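Local coordinates for uncharacterized protein MJ0764 (Methanocaldococcus jannaschii, PDB 2B8M), which is of unknown function but belongs to the RmlC-like cupin family and folds as a double-stranded beta-helix, with a second copy of itself in the assembly, at residues I29-L34 with I93-V98; H50-K55 with F97-P102; M58-E63 with M84-I89. All blocks are in the same frame, centred on the assembly; numbering follows the deposited sequence.

Contact 1 (I29-L34 with I93-V98)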
loop_
_atom_site.group_PDB
_atom_site.type_symbol
_atom_site.label_atom_id
_atom_site.label_comp_id
_atom_site.label_asym_id
_atom_site.label_seq_id
_atom_site.Cartn_x
_atom_site.Cartn_y
_atom_site.Cartn_z
ATOM N N ILE A 29 0.763 -2.750 -7.562
ATOM C CA ILE A 29 0.858 -1.605 -6.675
ATOM C C ILE A 29 1.333 -0.401 -7.478
ATOM O O ILE A 29 2.418 -0.399 -8.055
ATOM C CB ILE A 29 1.790 -1.865 -5.450
ATOM C CG1 ILE A 29 1.410 -3.159 -4.710
ATOM C CG2 ILE A 29 1.754 -0.654 -4.498
ATOM C CD1 ILE A 29 2.305 -3.521 -3.575
ATOM N N ASN A 30 0.509 0.637 -7.502
ATOM C CA ASN A 30 0.824 1.890 -8.178
ATOM C C ASN A 30 0.906 3.026 -7.173
ATOM O O ASN A 30 0.302 2.962 -6.099
ATOM C CB ASN A 30 -0.223 2.168 -9.272
ATOM C CG ASN A 30 -0.380 1.024 -10.206
ATOM O OD1 ASN A 30 0.593 0.310 -10.496
ATOM N ND2 ASN A 30 -1.589 0.815 -10.702
ATOM N N HIS A 31 1.662 4.074 -7.533
ATOM C CA HIS A 31 1.784 5.265 -6.739
ATOM C C HIS A 31 1.315 6.442 -7.579
ATOM O O HIS A 31 1.777 6.639 -8.694
ATOM C CB HIS A 31 3.212 5.439 -6.315
ATOM C CG HIS A 31 3.486 6.750 -5.646
ATOM N ND1 HIS A 31 4.306 7.694 -6.207
ATOM C CD2 HIS A 31 3.032 7.277 -4.487
ATOM C CE1 HIS A 31 4.374 8.743 -5.402
ATOM N NE2 HIS A 31 3.624 8.506 -4.344
ATOM N N ILE A 32 0.371 7.197 -7.050
ATOM C CA ILE A 32 -0.235 8.294 -7.800
ATOM C C ILE A 32 -0.177 9.610 -6.993
ATOM O O ILE A 32 -0.471 9.633 -5.805
ATOM C CB ILE A 32 -1.694 7.994 -8.218
ATOM C CG1 ILE A 32 -1.717 6.701 -9.065
ATOM C CG2 ILE A 32 -2.271 9.149 -9.007
ATOM C CD1 ILE A 32 -3.024 6.207 -9.396
ATOM N N VAL A 33 0.242 10.670 -7.680
ATOM C CA VAL A 33 0.138 12.022 -7.201
ATOM C C VAL A 33 -0.678 12.836 -8.160
ATOM O O VAL A 33 -0.380 12.885 -9.373
ATOM C CB VAL A 33 1.535 12.664 -6.994
ATOM C CG1 VAL A 33 1.414 14.074 -6.408
ATOM C CG2 VAL A 33 2.351 11.775 -6.107
ATOM N N LEU A 34 -1.712 13.485 -7.613
ATOM C CA LEU A 34 -2.556 14.384 -8.387
ATOM C C LEU A 34 -2.535 15.715 -7.735
ATOM O O LEU A 34 -3.052 15.891 -6.618
ATOM C CB LEU A 34 -4.012 13.871 -8.437
ATOM C CG LEU A 34 -4.228 12.514 -9.104
ATOM C CD1 LEU A 34 -5.700 12.191 -9.035
ATOM C CD2 LEU A 34 -3.742 12.534 -10.554
ATOM N N ILE A 93 -2.304 18.774 -3.082
ATOM C CA ILE A 93 -1.653 17.576 -3.556
ATOM C C ILE A 93 -2.336 16.351 -2.945
ATOM O O ILE A 93 -2.404 16.207 -1.711
ATOM C CB ILE A 93 -0.151 17.523 -3.154
ATOM C CG1 ILE A 93 0.671 18.643 -3.799
ATOM C CG2 ILE A 93 0.452 16.173 -3.490
ATOM C CD1 ILE A 93 0.912 18.458 -5.307
ATOM N N LEU A 94 -2.780 15.430 -3.802
ATOM C CA LEU A 94 -3.353 14.177 -3.350
ATOM C C LEU A 94 -2.372 13.124 -3.745
ATOM O O LEU A 94 -1.988 13.074 -4.915
ATOM C CB LEU A 94 -4.638 13.859 -4.090
ATOM C CG LEU A 94 -5.307 12.469 -4.075
ATOM C CD1 LEU A 94 -5.674 12.014 -2.662
ATOM C CD2 LEU A 94 -6.526 12.496 -4.882
ATOM N N GLU A 95 -1.991 12.309 -2.777
ATOM C CA GLU A 95 -1.045 11.234 -2.965
ATOM C C GLU A 95 -1.629 9.943 -2.399
ATOM O O GLU A 95 -2.042 9.901 -1.241
ATOM C CB GLU A 95 0.296 11.571 -2.295
ATOM C CG GLU A 95 1.354 10.576 -2.642
ATOM C CD GLU A 95 2.707 10.897 -2.056
ATOM O OE1 GLU A 95 2.817 11.931 -1.372
ATOM O OE2 GLU A 95 3.660 10.106 -2.268
ATOM N N PHE A 96 -1.640 8.890 -3.212
ATOM C CA PHE A 96 -2.162 7.579 -2.774
ATOM C C PHE A 96 -1.422 6.429 -3.435
ATOM O O PHE A 96 -0.782 6.611 -4.479
ATOM C CB PHE A 96 -3.678 7.455 -2.945
ATOM C CG PHE A 96 -4.157 7.666 -4.317
ATOM C CD1 PHE A 96 -4.233 8.936 -4.841
ATOM C CD2 PHE A 96 -4.543 6.602 -5.108
ATOM C CE1 PHE A 96 -4.700 9.141 -6.154
ATOM C CE2 PHE A 96 -4.986 6.778 -6.398
ATOM C CZ PHE A 96 -5.051 8.054 -6.937
ATOM N N PHE A 97 -1.513 5.263 -2.814
ATOM C CA PHE A 97 -1.167 4.016 -3.456
ATOM C C PHE A 97 -2.407 3.264 -3.853
ATOM O O PHE A 97 -3.424 3.338 -3.175
ATOM C CB PHE A 97 -0.302 3.139 -2.557
ATOM C CG PHE A 97 1.007 3.784 -2.212
ATOM C CD1 PHE A 97 1.116 4.640 -1.118
ATOM C CD2 PHE A 97 2.123 3.561 -3.010
ATOM C CE1 PHE A 97 2.317 5.246 -0.858
ATOM C CE2 PHE A 97 3.325 4.153 -2.725
ATOM C CZ PHE A 97 3.422 4.996 -1.668
ATOM N N VAL A 98 -2.276 2.519 -4.940
ATOM C CA VAL A 98 -3.326 1.662 -5.438
ATOM C C VAL A 98 -2.811 0.242 -5.310
ATOM O O VAL A 98 -1.749 -0.057 -5.819
ATOM C CB VAL A 98 -3.630 1.934 -6.915
ATOM C CG1 VAL A 98 -4.678 1.012 -7.426
ATOM C CG2 VAL A 98 -4.075 3.377 -7.128
#

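Contact 2 (H50-K55 with F97-P102)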
loop_
_atom_site.group_PDB
_atom_site.type_symbol
_atom_site.label_atom_id
_atom_site.label_comp_id
_atom_site.label_asym_id
_atom_site.label_seq_id
_atom_site.Cartn_x
_atom_site.Cartn_y
_atom_site.Cartn_z
ATOM N N HIS A 50 -7.752 -1.384 -3.392
ATOM C CA HIS A 50 -7.593 -0.562 -2.201
ATOM C C HIS A 50 -6.707 0.640 -2.464
ATOM O O HIS A 50 -5.624 0.515 -3.031
ATOM C CB HIS A 50 -7.045 -1.349 -1.008
ATOM C CG HIS A 50 -7.975 -2.380 -0.486
ATOM N ND1 HIS A 50 -8.068 -3.634 -1.049
ATOM C CD2 HIS A 50 -8.892 -2.342 0.516
ATOM C CE1 HIS A 50 -8.972 -4.338 -0.380
ATOM N NE2 HIS A 50 -9.516 -3.564 0.537
ATOM N N LEU A 51 -7.225 1.786 -2.060
ATOM C CA LEU A 51 -6.643 3.090 -2.284
ATOM C C LEU A 51 -6.106 3.533 -0.929
ATOM O O LEU A 51 -6.862 3.734 0.003
ATOM C CB LEU A 51 -7.727 4.079 -2.789
ATOM C CG LEU A 51 -8.408 3.628 -4.081
ATOM C CD1 LEU A 51 -9.540 4.588 -4.415
ATOM C CD2 LEU A 51 -7.400 3.539 -5.201
ATOM N N ILE A 52 -4.787 3.670 -0.812
ATOM C CA ILE A 52 -4.173 4.049 0.457
ATOM C C ILE A 52 -3.779 5.519 0.377
ATOM O O ILE A 52 -2.812 5.896 -0.296
ATOM C CB ILE A 52 -2.928 3.162 0.774
ATOM C CG1 ILE A 52 -3.276 1.668 0.806
ATOM C CG2 ILE A 52 -2.333 3.628 2.087
ATOM C CD1 ILE A 52 -2.075 0.741 0.794
ATOM N N ILE A 53 -4.530 6.362 1.053
ATOM C CA ILE A 53 -4.348 7.812 0.876
ATOM C C ILE A 53 -3.356 8.346 1.884
ATOM O O ILE A 53 -3.608 8.283 3.095
ATOM C CB ILE A 53 -5.673 8.530 0.989
ATOM C CG1 ILE A 53 -6.680 7.896 0.017
ATOM C CG2 ILE A 53 -5.509 10.027 0.697
ATOM C CD1 ILE A 53 -7.986 8.521 0.039
ATOM N N ILE A 54 -2.235 8.890 1.417
ATOM C CA ILE A 54 -1.236 9.397 2.347
ATOM C C ILE A 54 -1.067 10.902 2.379
ATOM O O ILE A 54 -0.418 11.390 3.297
ATOM C CB ILE A 54 0.103 8.702 2.187
ATOM C CG1 ILE A 54 0.674 8.949 0.800
ATOM C CG2 ILE A 54 -0.025 7.148 2.416
ATOM C CD1 ILE A 54 2.216 8.615 0.790
ATOM N N LYS A 55 -1.668 11.642 1.439
ATOM C CA LYS A 55 -1.672 13.102 1.513
ATOM C C LYS A 55 -2.866 13.664 0.768
ATOM O O LYS A 55 -3.271 13.140 -0.272
ATOM C CB LYS A 55 -0.389 13.653 0.910
ATOM C CG LYS A 55 -0.284 15.142 0.934
ATOM C CD LYS A 55 1.097 15.602 0.485
ATOM N N PHE A 97 -1.513 5.263 -2.814
ATOM C CA PHE A 97 -1.167 4.016 -3.456
ATOM C C PHE A 97 -2.407 3.264 -3.853
ATOM O O PHE A 97 -3.424 3.338 -3.175
ATOM C CB PHE A 97 -0.302 3.139 -2.557
ATOM C CG PHE A 97 1.007 3.784 -2.212
ATOM C CD1 PHE A 97 1.116 4.640 -1.118
ATOM C CD2 PHE A 97 2.123 3.561 -3.010
ATOM C CE1 PHE A 97 2.317 5.246 -0.858
ATOM C CE2 PHE A 97 3.325 4.153 -2.725
ATOM C CZ PHE A 97 3.422 4.996 -1.668
ATOM N N VAL A 98 -2.276 2.519 -4.940
ATOM C CA VAL A 98 -3.326 1.662 -5.438
ATOM C C VAL A 98 -2.811 0.242 -5.310
ATOM O O VAL A 98 -1.749 -0.057 -5.819
ATOM C CB VAL A 98 -3.630 1.934 -6.915
ATOM C CG1 VAL A 98 -4.678 1.012 -7.426
ATOM C CG2 VAL A 98 -4.075 3.377 -7.128
ATOM N N VAL A 99 -3.560 -0.604 -4.595
ATOM C CA VAL A 99 -3.204 -1.992 -4.410
ATOM C C VAL A 99 -4.299 -2.806 -5.071
ATOM O O VAL A 99 -5.485 -2.626 -4.806
ATOM C CB VAL A 99 -3.106 -2.359 -2.917
ATOM C CG1 VAL A 99 -2.934 -3.876 -2.745
ATOM C CG2 VAL A 99 -2.025 -1.559 -2.230
ATOM N N LYS A 100 -3.911 -3.698 -5.967
ATOM C CA LYS A 100 -4.892 -4.499 -6.679
ATOM C C LYS A 100 -4.520 -5.956 -6.532
ATOM O O LYS A 100 -3.383 -6.356 -6.787
ATOM C CB LYS A 100 -4.968 -4.081 -8.150
ATOM C CG LYS A 100 -5.348 -2.628 -8.377
ATOM C CD LYS A 100 -5.003 -2.190 -9.775
ATOM C CE LYS A 100 -5.743 -2.986 -10.799
ATOM N NZ LYS A 100 -5.396 -2.571 -12.185
ATOM N N ALA A 101 -5.490 -6.756 -6.100
ATOM C CA ALA A 101 -5.276 -8.202 -5.951
ATOM C C ALA A 101 -6.589 -8.915 -6.143
ATOM O O ALA A 101 -7.624 -8.507 -5.596
ATOM C CB ALA A 101 -4.694 -8.542 -4.599
ATOM N N PRO A 102 -6.558 -9.995 -6.916
ATOM C CA PRO A 102 -5.383 -10.573 -7.596
ATOM C C PRO A 102 -5.035 -9.769 -8.859
ATOM O O PRO A 102 -5.709 -8.794 -9.176
ATOM C CB PRO A 102 -5.896 -11.945 -8.006
ATOM C CG PRO A 102 -7.343 -11.717 -8.254
ATOM C CD PRO A 102 -7.778 -10.751 -7.213
HETATM O O HOH W 1 -6.551 -4.742 -3.041
#

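Contact 3 (M58-E63 with M84-I89)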
loop_
_atom_site.group_PDB
_atom_site.type_symbol
_atom_site.label_atom_id
_atom_site.label_comp_id
_atom_site.label_asym_id
_atom_site.label_seq_id
_atom_site.Cartn_x
_atom_site.Cartn_y
_atom_site.Cartn_z
HETATM N N MSE A 58 -9.142 13.017 -1.600
HETATM C CA MSE A 58 -9.609 12.415 -2.821
HETATM C C MSE A 58 -11.099 12.590 -2.911
HETATM O O MSE A 58 -11.780 12.422 -1.927
HETATM C CB MSE A 58 -9.320 10.911 -2.785
HETATM C CG MSE A 58 -9.939 10.160 -3.936
HETATM SE SE MSE A 58 -9.660 8.243 -3.747
HETATM C CE MSE A 58 -7.627 8.242 -3.888
ATOM N N THR A 59 -11.592 12.900 -4.106
ATOM C CA THR A 59 -13.001 12.872 -4.398
ATOM C C THR A 59 -13.207 11.657 -5.292
ATOM O O THR A 59 -12.686 11.576 -6.417
ATOM C CB THR A 59 -13.444 14.197 -5.049
ATOM O OG1 THR A 59 -13.193 15.259 -4.142
ATOM C CG2 THR A 59 -14.919 14.192 -5.359
ATOM N N LEU A 60 -13.962 10.701 -4.768
ATOM C CA LEU A 60 -14.180 9.403 -5.390
ATOM C C LEU A 60 -15.658 9.251 -5.743
ATOM O O LEU A 60 -16.523 9.330 -4.897
ATOM C CB LEU A 60 -13.799 8.309 -4.391
ATOM C CG LEU A 60 -13.963 6.890 -4.919
ATOM C CD1 LEU A 60 -12.995 6.630 -6.052
ATOM C CD2 LEU A 60 -13.753 5.884 -3.790
ATOM N N THR A 61 -15.957 9.113 -7.025
ATOM C CA THR A 61 -17.306 8.874 -7.478
ATOM C C THR A 61 -17.388 7.458 -8.011
ATOM O O THR A 61 -16.679 7.095 -8.952
ATOM C CB THR A 61 -17.762 9.900 -8.561
ATOM O OG1 THR A 61 -17.479 11.240 -8.101
ATOM C CG2 THR A 61 -19.229 9.796 -8.779
ATOM N N LEU A 62 -18.277 6.670 -7.401
ATOM C CA LEU A 62 -18.494 5.312 -7.774
ATOM C C LEU A 62 -19.905 5.157 -8.301
ATOM O O LEU A 62 -20.887 5.620 -7.684
ATOM C CB LEU A 62 -18.293 4.360 -6.597
ATOM C CG LEU A 62 -16.938 4.348 -5.913
ATOM C CD1 LEU A 62 -16.953 3.255 -4.862
ATOM C CD2 LEU A 62 -15.802 4.124 -6.892
ATOM N N GLU A 63 -20.011 4.520 -9.456
ATOM C CA GLU A 63 -21.305 4.272 -10.084
ATOM C C GLU A 63 -22.217 5.487 -10.038
ATOM O O GLU A 63 -21.815 6.524 -10.521
ATOM C CB GLU A 63 -21.966 3.016 -9.506
ATOM C CG GLU A 63 -21.234 1.738 -9.746
ATOM C CD GLU A 63 -21.248 1.245 -11.197
ATOM O OE1 GLU A 63 -22.136 1.636 -11.976
ATOM O OE2 GLU A 63 -20.361 0.432 -11.575
HETATM N N MSE A 84 -15.540 3.837 -11.569
HETATM C CA MSE A 84 -14.951 4.794 -10.653
HETATM C C MSE A 84 -14.270 5.970 -11.320
HETATM O O MSE A 84 -13.780 5.907 -12.467
HETATM C CB MSE A 84 -13.906 4.131 -9.764
HETATM C CG MSE A 84 -12.800 3.456 -10.548
HETATM SE SE MSE A 84 -11.629 2.358 -9.415
HETATM C CE MSE A 84 -10.973 3.727 -8.350
ATOM N N LEU A 85 -14.283 7.062 -10.581
ATOM C CA LEU A 85 -13.512 8.243 -10.935
ATOM C C LEU A 85 -12.840 8.824 -9.693
ATOM O O LEU A 85 -13.513 9.027 -8.659
ATOM C CB LEU A 85 -14.427 9.292 -11.484
ATOM C CG LEU A 85 -13.797 10.632 -11.823
ATOM C CD1 LEU A 85 -12.764 10.423 -12.889
ATOM C CD2 LEU A 85 -14.840 11.632 -12.186
ATOM N N ILE A 86 -11.532 9.069 -9.821
ATOM C CA ILE A 86 -10.735 9.704 -8.802
ATOM C C ILE A 86 -10.335 11.068 -9.252
ATOM O O ILE A 86 -9.651 11.222 -10.268
ATOM C CB ILE A 86 -9.455 8.889 -8.502
ATOM C CG1 ILE A 86 -9.815 7.540 -7.861
ATOM C CG2 ILE A 86 -8.505 9.624 -7.584
ATOM C CD1 ILE A 86 -8.617 6.595 -7.784
ATOM N N GLN A 87 -10.689 12.051 -8.447
ATOM C CA GLN A 87 -10.356 13.449 -8.684
ATOM C C GLN A 87 -9.702 14.070 -7.460
ATOM O O GLN A 87 -9.978 13.670 -6.328
ATOM C CB GLN A 87 -11.609 14.262 -8.991
ATOM C CG GLN A 87 -12.458 13.799 -10.146
ATOM C CD GLN A 87 -13.709 14.614 -10.196
ATOM O OE1 GLN A 87 -13.868 15.518 -11.044
ATOM N NE2 GLN A 87 -14.609 14.340 -9.271
ATOM N N ASN A 88 -8.777 15.012 -7.688
ATOM C CA ASN A 88 -8.372 15.923 -6.657
ATOM C C ASN A 88 -8.927 17.300 -6.885
ATOM O O ASN A 88 -8.415 18.092 -7.682
ATOM C CB ASN A 88 -6.854 15.992 -6.508
ATOM C CG ASN A 88 -6.415 16.906 -5.358
ATOM O OD1 ASN A 88 -7.217 17.295 -4.499
ATOM N ND2 ASN A 88 -5.166 17.297 -5.376
ATOM N N ILE A 89 -9.992 17.584 -6.163
ATOM C CA ILE A 89 -10.635 18.887 -6.206
ATOM C C ILE A 89 -10.212 19.755 -5.014
ATOM O O ILE A 89 -10.021 20.963 -5.151
ATOM C CB ILE A 89 -12.147 18.710 -6.186
ATOM C CG1 ILE A 89 -12.586 17.868 -7.383
ATOM C CG2 ILE A 89 -12.857 20.061 -6.194
ATOM C CD1 ILE A 89 -14.063 17.582 -7.410
HETATM O O HOH W 2 -10.435 16.243 -3.648
HETATM O O HOH W 3 -14.767 11.923 -8.426
#

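Contact 1 (I29-L34 with I93-V98)
Asn-30, Ile-32 and Leu-34 form antiparallel hydrogen-bonded pairs with Val-98, Phe-96 and Leu-94, and the six N-H...O bonds between them join two strands whose directions differ by 164°. The ladder belongs to the five-stranded sheet of the cupin double-stranded beta-helix, and the bond from Leu-34 N to Leu-94 O is its shortest at 2.7 Å. His-31, Val-33, Glu-95 and Phe-97 share one face. His-31 NE2 donates to Glu-95 OE2 over 2.6 Å, a nearly straight bond in which the acceptor lies close to the ring plane and is met on its anti side. Glu-95 runs extended beyond CG and brings OE2 to the ring edge, the planes of ring and carboxylate turned 65° apart. The other ring nitrogen, ND1, is hydrogen-bonded to Glu-19 OE1 on the next strand, and bonds at both nitrogens are likely to fix the rotation of the imidazole. His-31 CD2 also sits over a face of the Phe-97 ring, offset toward the rim and 3.6 Å from Phe-97 CE2, with the two rings oblique. Val-33 packs beside them, its CG2 3.8 Å from Glu-95 CG and its CG1 3.7 Å from Ile-93 CG2. On the reverse face, the side chains of Ile-32 and Phe-96 lie side by side. Phe-96 CG takes the crowded position between its backbone N and carbonyl carbon (chi1 57°), and the ring offers a face to Ile-32 in a CH-pi contact: Ile-32 CB lies 3.6 Å from Phe-96 CZ, with CG2 and CD1 against the same ring. The same Ile-32 CD1 lies 3.8 Å from Val-98 CG2.

Contact 2 (H50-K55 with F97-P102)
In the same cupin sheet, strand 49-55 lies antiparallel to strand 93-100, so that His-50, Leu-51 and Ile-52 pair with Val-99, Val-98 and Phe-97. Four backbone bonds join the hydrogen-bonded pairs at the two ends of this register, among them Ile-52 N to Phe-97 O at 2.7 Å. Val-99 O is gripped twice: it accepts from His-50 N and from a water 3.0 Å away. That water lies in the plane of the His-50 ring at its edge, 2.7 Å from His-50 ND1, and ties the imidazole to the partner strand although the ring leads away from it and meets Tyr-77. On the face of His-50, Ile-52 CD1 crosses to Val-99 CG2 at 3.8 Å. Leu-51 and Val-98 share the reverse face, their side chains running side by side with Leu-51 CD2 3.8 Å from Val-98 CG2. Ile-54 turns toward Phe-97; with CG1 set between its backbone N and carbonyl carbon (chi1 62°), its CD1 ends 3.8 Å from Phe-97 CE1. Phe-97 also packs against Ile-52 of the second subunit, and Ile-52 against Phe-97 of that subunit, which places this face at the dimer interface. Past Ile-52 the regular pairing breaks where Ile-54 and Lys-55 both face Glu-95, a classic beta bulge in the antiparallel ladder.

Contact 3 (M58-E63 with M84-I89)
Thr-59 and Thr-61 form antiparallel hydrogen-bonded pairs with Gln-87 and Leu-85, while Leu-60 and Leu-62 lie opposite Ile-86 and selenomethionine Met-84 on the other face. Leu-62 and Met-84 run side by side, and Leu-62 CD2 is 3.4 Å from Met-84 CB, tighter than usual for two carbons. Leu-60 CD1 lies 3.8 Å from Ile-86 CG1. In selenomethionine Met-58 the bend at chi3 (-64°) brings CE back to Ile-86 CG2, which Met-58 CG also touches at 4.0 Å. On the threonine face the polar groups gather round two waters. One donates to Thr-59 O, accepts from Gln-87 NE2 at 2.6 Å and meets Thr-61 OG1 at 2.8 Å. The other donates to Thr-59 OG1 at 3.0 Å and accepts from Ile-89 N at 2.9 Å. With OG1 anti to the carbonyl carbon (chi1 -61°) and CG2 anti to the backbone N, Thr-59 turns OG1 to this water and to a hydrogen bond with Asn-69 OD1, and CG2 to Ile-89 CD1 and Gln-87 NE2. An alanine here, lacking OG1 and CG2, would probably leave Asn-69 OD1 and the second water each short of a partner and uncover part of Ile-89. In the four-stranded sheet these two strands are the inner ones, flanked by 68-71 and 43-44, and Met-58 and Ile-86 pack on Leu-51 and Phe-96 of the facing sheet.

In the fold
All three contacts are largely buried. Contacts 1 and 2 share strand 93-100, which lies between strands 28-35 and 49-55, and none of their touching residues is exposed. Contact 3 joins two strands of the other sheet; its centre is about 11 Å from the chain centre, and exposed Ile-89 lies at its edge. Between the sheets Met-58 also meets Leu-94, and Asn-88 ND2 bonds to Leu-34 O. Polar chemistry differs with place: a direct histidine-carboxylate bond in contact 1, a water-linked imidazole near the dimer interface in contact 2, waters among threonines and glutamine in contact 3. 1,2-Ethanediol, probably from the crystallisation liquor, is bound near Val-98 and near Met-84, which may mark a pocket.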